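Long-range contacts in putative S41 protease (Bacteroides fragilis NCTC 9343, PDB 3K50), which is of unknown function but probably hydrolyses peptide bonds as a serine protease of family S41, joining a PDZ-like domain to a ClpP/crotonase-type domain: residues Leu67-Pro72 with Ser168-Asp173; Asp240-Leu245 with Ala305-Asn310; Ala260-Ser265 with Cys349-Ala354. All coordinates share one frame; numbering follows the deposited sequence.

Interaction 1: Leu67-Pro72 with Ser168-Asp173; sequences LDEPIP and SRSLVD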
# COMPACT_ATOMS: atom_id res chain seq x y z
N LEU A 67 -10.70 11.50 11.70
CA LEU A 67 -11.70 10.68 12.39
C LEU A 67 -11.28 10.34 13.83
O LEU A 67 -10.09 10.22 14.11
CB LEU A 67 -11.87 9.38 11.59
CG LEU A 67 -12.50 9.49 10.18
CD1 LEU A 67 -12.03 8.40 9.21
CD2 LEU A 67 -14.03 9.52 10.25
N ASP A 68 -12.25 10.21 14.73
CA ASP A 68 -11.97 9.79 16.10
C ASP A 68 -11.47 8.35 16.12
O ASP A 68 -10.57 8.01 16.89
CB ASP A 68 -13.19 9.98 17.00
CG ASP A 68 -13.44 11.45 17.36
OD1 ASP A 68 -12.46 12.22 17.32
OD2 ASP A 68 -14.58 11.83 17.69
N GLU A 69 -12.05 7.50 15.27
CA GLU A 69 -11.62 6.12 15.12
C GLU A 69 -11.82 5.74 13.67
O GLU A 69 -12.52 6.46 12.96
CB GLU A 69 -12.43 5.19 16.02
CG GLU A 69 -13.91 5.13 15.72
CD GLU A 69 -14.68 4.15 16.63
OE1 GLU A 69 -14.08 3.53 17.55
OE2 GLU A 69 -15.90 4.00 16.41
N PRO A 70 -11.17 4.66 13.19
CA PRO A 70 -11.47 4.25 11.80
C PRO A 70 -12.95 3.91 11.57
O PRO A 70 -13.63 3.36 12.46
CB PRO A 70 -10.58 3.00 11.60
CG PRO A 70 -9.43 3.17 12.58
CD PRO A 70 -10.09 3.84 13.80
N ILE A 71 -13.45 4.26 10.39
CA ILE A 71 -14.84 3.98 10.06
C ILE A 71 -15.05 2.49 10.28
O ILE A 71 -14.21 1.69 9.87
CB ILE A 71 -15.15 4.35 8.60
CG1 ILE A 71 -15.08 5.87 8.39
CG2 ILE A 71 -16.56 3.87 8.26
CD1 ILE A 71 -14.83 6.31 6.95
N PRO A 72 -16.11 2.09 10.97
CA PRO A 72 -16.29 0.63 11.18
C PRO A 72 -16.41 -0.17 9.90
O PRO A 72 -16.89 0.34 8.88
CB PRO A 72 -17.58 0.53 12.00
CG PRO A 72 -17.81 1.88 12.57
CD PRO A 72 -17.15 2.89 11.65
N SER A 168 -19.96 -5.37 11.86
CA SER A 168 -18.77 -4.58 11.66
C SER A 168 -18.33 -3.82 12.90
O SER A 168 -19.12 -3.59 13.81
CB SER A 168 -18.99 -3.59 10.52
OG SER A 168 -20.16 -2.85 10.69
N ARG A 169 -17.07 -3.41 12.95
CA ARG A 169 -16.58 -2.64 14.08
C ARG A 169 -15.36 -1.89 13.64
O ARG A 169 -14.93 -2.11 12.54
CB ARG A 169 -16.32 -3.51 15.31
CG ARG A 169 -15.34 -4.58 15.15
CD ARG A 169 -15.46 -5.53 16.33
NE ARG A 169 -14.40 -6.50 16.17
CZ ARG A 169 -14.53 -7.80 15.94
NH1 ARG A 169 -15.70 -8.45 15.91
NH2 ARG A 169 -13.43 -8.48 15.79
N SER A 170 -14.91 -0.92 14.44
CA SER A 170 -13.77 -0.09 14.08
C SER A 170 -12.50 -0.93 14.22
O SER A 170 -12.24 -1.44 15.31
CB SER A 170 -13.71 1.15 15.00
OG SER A 170 -12.60 1.97 14.63
N LEU A 171 -11.73 -1.08 13.15
CA LEU A 171 -10.55 -1.98 13.15
C LEU A 171 -9.23 -1.27 12.90
O LEU A 171 -9.17 -0.24 12.22
CB LEU A 171 -10.68 -3.03 12.05
CG LEU A 171 -11.93 -3.91 12.08
CD1 LEU A 171 -12.07 -4.65 10.75
CD2 LEU A 171 -11.96 -4.85 13.28
N VAL A 172 -8.18 -1.85 13.42
CA VAL A 172 -6.85 -1.35 13.19
C VAL A 172 -6.08 -2.47 12.50
O VAL A 172 -5.97 -3.58 13.03
CB VAL A 172 -6.18 -0.97 14.49
CG1 VAL A 172 -4.65 -0.79 14.26
CG2 VAL A 172 -6.80 0.30 15.00
N ASP A 173 -5.60 -2.19 11.30
CA ASP A 173 -4.87 -3.19 10.52
C ASP A 173 -3.36 -2.99 10.67
O ASP A 173 -2.85 -1.90 10.43
CB ASP A 173 -5.27 -3.13 9.03
CG ASP A 173 -4.67 -4.29 8.22
OD1 ASP A 173 -4.58 -5.39 8.77
OD2 ASP A 173 -4.28 -4.12 7.05
O HOH W 1 -12.55 -0.31 10.53
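Ser-170 and Pro-70 carry the direct polar bond between two loops that lead into and out of the five-stranded antiparallel sheet containing the PDZ-like sequence. With OG anti to its backbone N (chi1 -179°), Ser-170 gives its hydroxyl proton to Pro-70 O, OG lying 2.8 Å from it. The donor is tilted 16° from the carbonyl plane. A second polar link is indirect: one water donates to Ile-71 O at 2.7 Å and accepts from Leu-171 N at 2.9 Å.

Weaker contacts accompany these bonds. The pyrrolidine of Pro-70 sets CG 3.4 Å from Leu-171 O, and Pro-72 CA makes a C-H...O contact with Arg-169 O at 3.3 Å. The Glu-69 chain, extended beyond CG, lies against Ser-170, its OE1 coming within 3.5 Å of Ser-170 CB, a contact of aliphatic carbon and carboxylate rather than a bond.

The neighbourhood extends the junction. Backbone hydrogen bonding joins Arg-169 to Ser-73, while the guanidinium of Arg-169 turns elsewhere, to a salt bridge with Glu-105 of helix 102-105.

The nitrogens of Pro-70 and Pro-72 carry no hydrogen, and across this contact the 67-72 loop accepts hydrogen bonds through its carbonyl oxygens, Pro-70 O and Ile-71 O; the Ser-170 hydroxyl and one bridging water supply the protons in a contact that lies at the surface.

Interaction 2: Asp240-Leu245 with Ala305-Asn310; sequences DCAQLL and AEMVIN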
# COMPACT_ATOMS: atom_id res chain seq x y z
N ASP A 240 10.65 7.14 7.17
CA ASP A 240 11.52 6.58 8.20
C ASP A 240 11.32 5.05 8.24
O ASP A 240 12.26 4.30 8.47
CB ASP A 240 11.32 7.32 9.53
CG ASP A 240 11.83 8.87 9.44
OD1 ASP A 240 12.97 9.17 8.97
OD2 ASP A 240 11.06 9.79 9.83
N CYS A 241 10.09 4.60 8.02
CA CYS A 241 9.80 3.17 7.90
C CYS A 241 10.51 2.62 6.69
O CYS A 241 11.10 1.55 6.75
CB CYS A 241 8.29 2.90 7.77
SG CYS A 241 7.40 3.32 9.29
N ALA A 242 10.47 3.37 5.59
CA ALA A 242 11.14 2.94 4.37
C ALA A 242 12.67 2.80 4.55
O ALA A 242 13.25 1.87 4.07
CB ALA A 242 10.81 3.88 3.20
N GLN A 243 13.28 3.74 5.26
CA GLN A 243 14.69 3.70 5.55
C GLN A 243 15.00 2.48 6.37
O GLN A 243 16.00 1.85 6.13
CB GLN A 243 15.12 4.97 6.31
CG GLN A 243 16.63 5.04 6.57
CD GLN A 243 17.04 6.20 7.44
OE1 GLN A 243 16.19 6.77 8.14
NE2 GLN A 243 18.33 6.53 7.45
N LEU A 244 14.20 2.19 7.38
CA LEU A 244 14.41 0.99 8.21
C LEU A 244 14.41 -0.31 7.36
O LEU A 244 15.37 -1.09 7.39
CB LEU A 244 13.34 0.91 9.32
CG LEU A 244 13.33 -0.38 10.19
CD1 LEU A 244 14.66 -0.61 10.90
CD2 LEU A 244 12.19 -0.43 11.18
N LEU A 245 13.36 -0.46 6.55
CA LEU A 245 13.18 -1.61 5.65
C LEU A 245 14.39 -1.77 4.70
O LEU A 245 14.99 -2.85 4.55
CB LEU A 245 11.87 -1.43 4.86
CG LEU A 245 11.49 -2.56 3.92
CD1 LEU A 245 11.40 -3.98 4.67
CD2 LEU A 245 10.21 -2.23 3.14
N ALA A 305 6.40 3.23 -0.92
CA ALA A 305 6.60 1.89 -1.49
C ALA A 305 7.48 2.01 -2.75
O ALA A 305 8.36 1.21 -2.99
CB ALA A 305 5.27 1.25 -1.81
N GLU A 306 7.26 3.06 -3.51
CA GLU A 306 8.01 3.33 -4.74
C GLU A 306 9.40 3.86 -4.45
O GLU A 306 10.35 3.61 -5.20
CB GLU A 306 7.25 4.28 -5.61
CG GLU A 306 5.95 3.70 -6.17
CD GLU A 306 5.15 4.71 -6.96
OE1 GLU A 306 4.44 5.55 -6.32
OE2 GLU A 306 5.19 4.63 -8.21
N MSE A 307 9.52 4.56 -3.34
CA MSE A 307 10.83 5.06 -2.85
C MSE A 307 11.77 3.91 -2.53
O MSE A 307 12.96 4.00 -2.80
CB MSE A 307 10.61 5.94 -1.62
CG MSE A 307 11.88 6.48 -0.88
SE MSE A 307 12.92 5.15 0.19
CE MSE A 307 13.82 6.30 1.71
N VAL A 308 11.23 2.83 -1.99
CA VAL A 308 12.03 1.68 -1.68
C VAL A 308 12.59 1.09 -2.94
O VAL A 308 13.78 0.73 -3.02
CB VAL A 308 11.19 0.59 -0.93
CG1 VAL A 308 11.99 -0.71 -0.86
CG2 VAL A 308 10.79 1.13 0.43
N ILE A 309 11.77 0.99 -3.94
CA ILE A 309 12.24 0.50 -5.24
C ILE A 309 13.30 1.42 -5.83
O ILE A 309 14.37 0.98 -6.25
CB ILE A 309 11.08 0.33 -6.28
CG1 ILE A 309 10.06 -0.73 -5.79
CG2 ILE A 309 11.65 0.04 -7.67
CD1 ILE A 309 8.68 -0.70 -6.57
N ASN A 310 12.99 2.70 -5.89
CA ASN A 310 13.93 3.63 -6.50
C ASN A 310 15.34 3.69 -5.84
O ASN A 310 16.36 3.84 -6.52
CB ASN A 310 13.32 5.05 -6.48
CG ASN A 310 14.17 6.05 -7.24
OD1 ASN A 310 14.51 5.79 -8.40
ND2 ASN A 310 14.55 7.19 -6.58
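Ala-242 and Val-308 mark the closest backbone approach of two helices in the ClpP/crotonase-type α/β core of this S41 family protein. Helix 239-249 comes after strand 226-230 and helix 304-312 after strand 292-297, two neighbouring parallel strands of the mixed sheet. Their short segments run in broadly the same direction, crossing at -38° with axes 9.6 Å apart.

A methyl group sits at the middle of the interface. Ala-242 CB points toward helix 305-310 and is met there by two different side chains. The selenium of Met-307, a selenomethionine, lies 3.9 Å from Ala-242 CB, and Val-308 CG2 reaches the same carbon at 3.9 Å. Met-307 leaves its helix with CG anti to the backbone N (chi1 176°), then bends at chi2 (-73°). Its terminal CE ends 4.1 Å from Ala-242 CB and touches the backbone at Gln-243 N more loosely, at 4.4 Å. One turn further along, Leu-245 CD2 adds a looser contact with the same branch of Val-308, 4.4 Å from CG2.

Other elements close in around this pair. Met-307 also rests on Leu-259 and Ala-260 of strand 258-263, while Leu-245 packs against Phe-216 of helix 207-221. The amide of Gln-243 turns from the interface, its NE2 bonding to Thr-276 O.

The chemistry across the interface is thus apolar and non-directional. Side chains of very unequal size share it: the small methyl of Ala-242 receives the long, polarisable arm of Met-307 and one branch of Val-308, with Leu-245 adding a looser touch, and the contact is held by dispersion and by exclusion of water from a buried site.

Interaction 3: Ala260-Ser265 with Cys349-Ala354; sequences ALLRYS and CNVYNA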
# COMPACT_ATOMS: atom_id res chain seq x y z
N ALA A 260 18.67 8.06 0.40
CA ALA A 260 17.70 9.03 -0.13
C ALA A 260 18.05 10.45 0.23
O ALA A 260 18.59 10.73 1.33
CB ALA A 260 16.27 8.70 0.34
N LEU A 261 17.72 11.34 -0.70
CA LEU A 261 18.03 12.76 -0.60
C LEU A 261 16.70 13.45 -0.65
O LEU A 261 16.07 13.52 -1.69
CB LEU A 261 18.93 13.19 -1.76
CG LEU A 261 20.27 12.48 -2.06
CD1 LEU A 261 20.91 13.17 -3.23
CD2 LEU A 261 21.22 12.44 -0.84
N LEU A 262 16.24 13.91 0.52
CA LEU A 262 15.00 14.66 0.62
C LEU A 262 15.30 16.14 0.37
O LEU A 262 16.03 16.76 1.16
CB LEU A 262 14.36 14.49 2.01
CG LEU A 262 13.68 13.11 2.33
CD1 LEU A 262 14.51 11.93 2.06
CD2 LEU A 262 13.22 13.06 3.75
N ARG A 263 14.73 16.68 -0.70
CA ARG A 263 14.91 18.06 -1.10
C ARG A 263 13.58 18.84 -1.21
O ARG A 263 12.71 18.55 -2.04
CB ARG A 263 15.71 18.08 -2.38
CG ARG A 263 17.07 17.40 -2.24
CD ARG A 263 17.94 18.18 -1.30
NE ARG A 263 19.34 17.73 -1.22
CZ ARG A 263 19.82 16.89 -0.30
NH1 ARG A 263 19.03 16.38 0.63
NH2 ARG A 263 21.09 16.60 -0.32
N TYR A 264 13.44 19.80 -0.30
CA TYR A 264 12.26 20.66 -0.17
C TYR A 264 12.38 21.89 -1.09
O TYR A 264 13.35 22.01 -1.83
CB TYR A 264 12.12 21.06 1.30
CG TYR A 264 11.71 19.89 2.19
CD1 TYR A 264 12.63 18.92 2.56
CD2 TYR A 264 10.44 19.80 2.70
CE1 TYR A 264 12.29 17.86 3.38
CE2 TYR A 264 10.08 18.71 3.53
CZ TYR A 264 11.02 17.75 3.85
OH TYR A 264 10.68 16.69 4.66
N SER A 265 11.44 22.82 -1.01
CA SER A 265 11.44 24.03 -1.86
C SER A 265 12.48 25.00 -1.34
O SER A 265 13.03 24.78 -0.27
CB SER A 265 10.09 24.73 -1.81
OG SER A 265 9.95 25.45 -0.54
N CYS A 349 8.41 17.46 -0.47
CA CYS A 349 9.77 17.27 -1.01
C CYS A 349 9.93 16.23 -2.08
O CYS A 349 9.15 15.32 -2.21
CB CYS A 349 10.76 16.90 0.09
SG CYS A 349 10.50 15.34 1.00
N ASN A 350 10.98 16.46 -2.87
CA ASN A 350 11.53 15.47 -3.77
C ASN A 350 12.26 14.42 -2.95
O ASN A 350 12.74 14.71 -1.81
CB ASN A 350 12.51 16.12 -4.75
CG ASN A 350 11.84 16.83 -5.84
OD1 ASN A 350 11.19 16.21 -6.69
ND2 ASN A 350 11.96 18.09 -5.86
N VAL A 351 12.29 13.19 -3.44
CA VAL A 351 12.98 12.08 -2.77
C VAL A 351 13.90 11.38 -3.80
O VAL A 351 13.48 10.47 -4.52
CB VAL A 351 11.99 11.08 -2.15
CG1 VAL A 351 12.76 10.01 -1.34
CG2 VAL A 351 11.03 11.79 -1.31
N TYR A 352 15.13 11.88 -3.95
CA TYR A 352 16.06 11.29 -4.92
C TYR A 352 16.79 10.12 -4.33
O TYR A 352 17.05 10.10 -3.14
CB TYR A 352 17.09 12.31 -5.37
CG TYR A 352 16.44 13.64 -5.90
CD1 TYR A 352 15.58 13.64 -7.00
CD2 TYR A 352 16.71 14.84 -5.32
CE1 TYR A 352 15.00 14.80 -7.51
CE2 TYR A 352 16.14 16.05 -5.85
CZ TYR A 352 15.31 16.00 -6.94
OH TYR A 352 14.71 17.13 -7.46
N ASN A 353 17.18 9.19 -5.19
CA ASN A 353 18.04 8.10 -4.78
C ASN A 353 19.50 8.65 -4.75
O ASN A 353 19.74 9.82 -5.01
CB ASN A 353 17.90 6.86 -5.69
CG ASN A 353 18.25 7.09 -7.14
OD1 ASN A 353 18.98 8.02 -7.53
ND2 ASN A 353 17.75 6.16 -7.97
N ALA A 354 20.45 7.76 -4.51
CA ALA A 354 21.88 8.14 -4.40
C ALA A 354 22.43 8.64 -5.74
O ALA A 354 23.43 9.33 -5.75
CB ALA A 354 22.69 6.95 -3.90
O HOH W 2 13.48 19.89 -4.62
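Arg-263 and Asn-350 form a hydrogen-bonded pair in an antiparallel β ladder that joins strand 258-263 to strand 342-352. In this antiparallel sheet of the S41 family region, 258-263 also pairs with 273-276, and 342-352 with 330-336. Two bonds tie the pair, Arg-263 N to Asn-350 O at 3.0 Å and Asn-350 N to Arg-263 O at 2.8 Å. A water adds a third link, donating to Arg-263 O and accepting from Asn-350 ND2. Leu-261 and Tyr-352 repeat the pattern, with Leu-261 N 2.8 Å from Tyr-352 O and Tyr-352 N 2.9 Å from Leu-261 O. Between them Leu-262 and Val-351 make a non-hydrogen-bonded pair facing the other side of the sheet, where helix 304-312 places Met-307 against Val-351.

The Arg-263 side chain can be followed outward from the ladder. Its CB lies near CE2 of Tyr-352, diagonally across the strands, and CG meets the edge of that ring close to its plane, 4.0 Å from CE2. At chi2 (-66°) the chain bends, and the guanidinium leaves strand 349-352 with its plane 82° from that of the ring. The group folds back over its own strand: Leu-261 CB lies 3.9 Å above one face, offset toward the rim, and NH1 donates to Leu-262 O at 3.1 Å from above the plane of that carbonyl. NH2 completes the grip through a salt bridge to Asp-274 of strand 273-276.

Just beyond the Arg-263/Asn-350 pair, a Cys sulfur-aromatic contact and a CH-π contact share one ring face. SG of Cys-349 lies over the Tyr-264 ring toward CZ, while Cys-349 CB stands 3.6 Å from the ring centroid, 6° off its normal.

Overall arrangement
Interactions 2 and 3 form one continuous piece of packing, whereas interaction 1 stands apart. The centres of interactions 2 and 3 are 13 Å apart and their segments alternate along the chain, helix 239-249 being followed directly by strand 258-263. Met-307 of interaction 2 makes the apolar link: its CE touches Ala-260 CB at 3.7 Å and its CG meets Val-351 CG1 at 3.7 Å. A probable hydrogen bond from Asn-353 ND2 to Asn-310 O, 3.1 Å long, adds a polar link between the helix and the 349-354 segment. Interaction 1, centred 27 Å from interaction 2 and 34 Å from interaction 3, touches neither and closes earlier in the sequence, at the junction with the PDZ-like region.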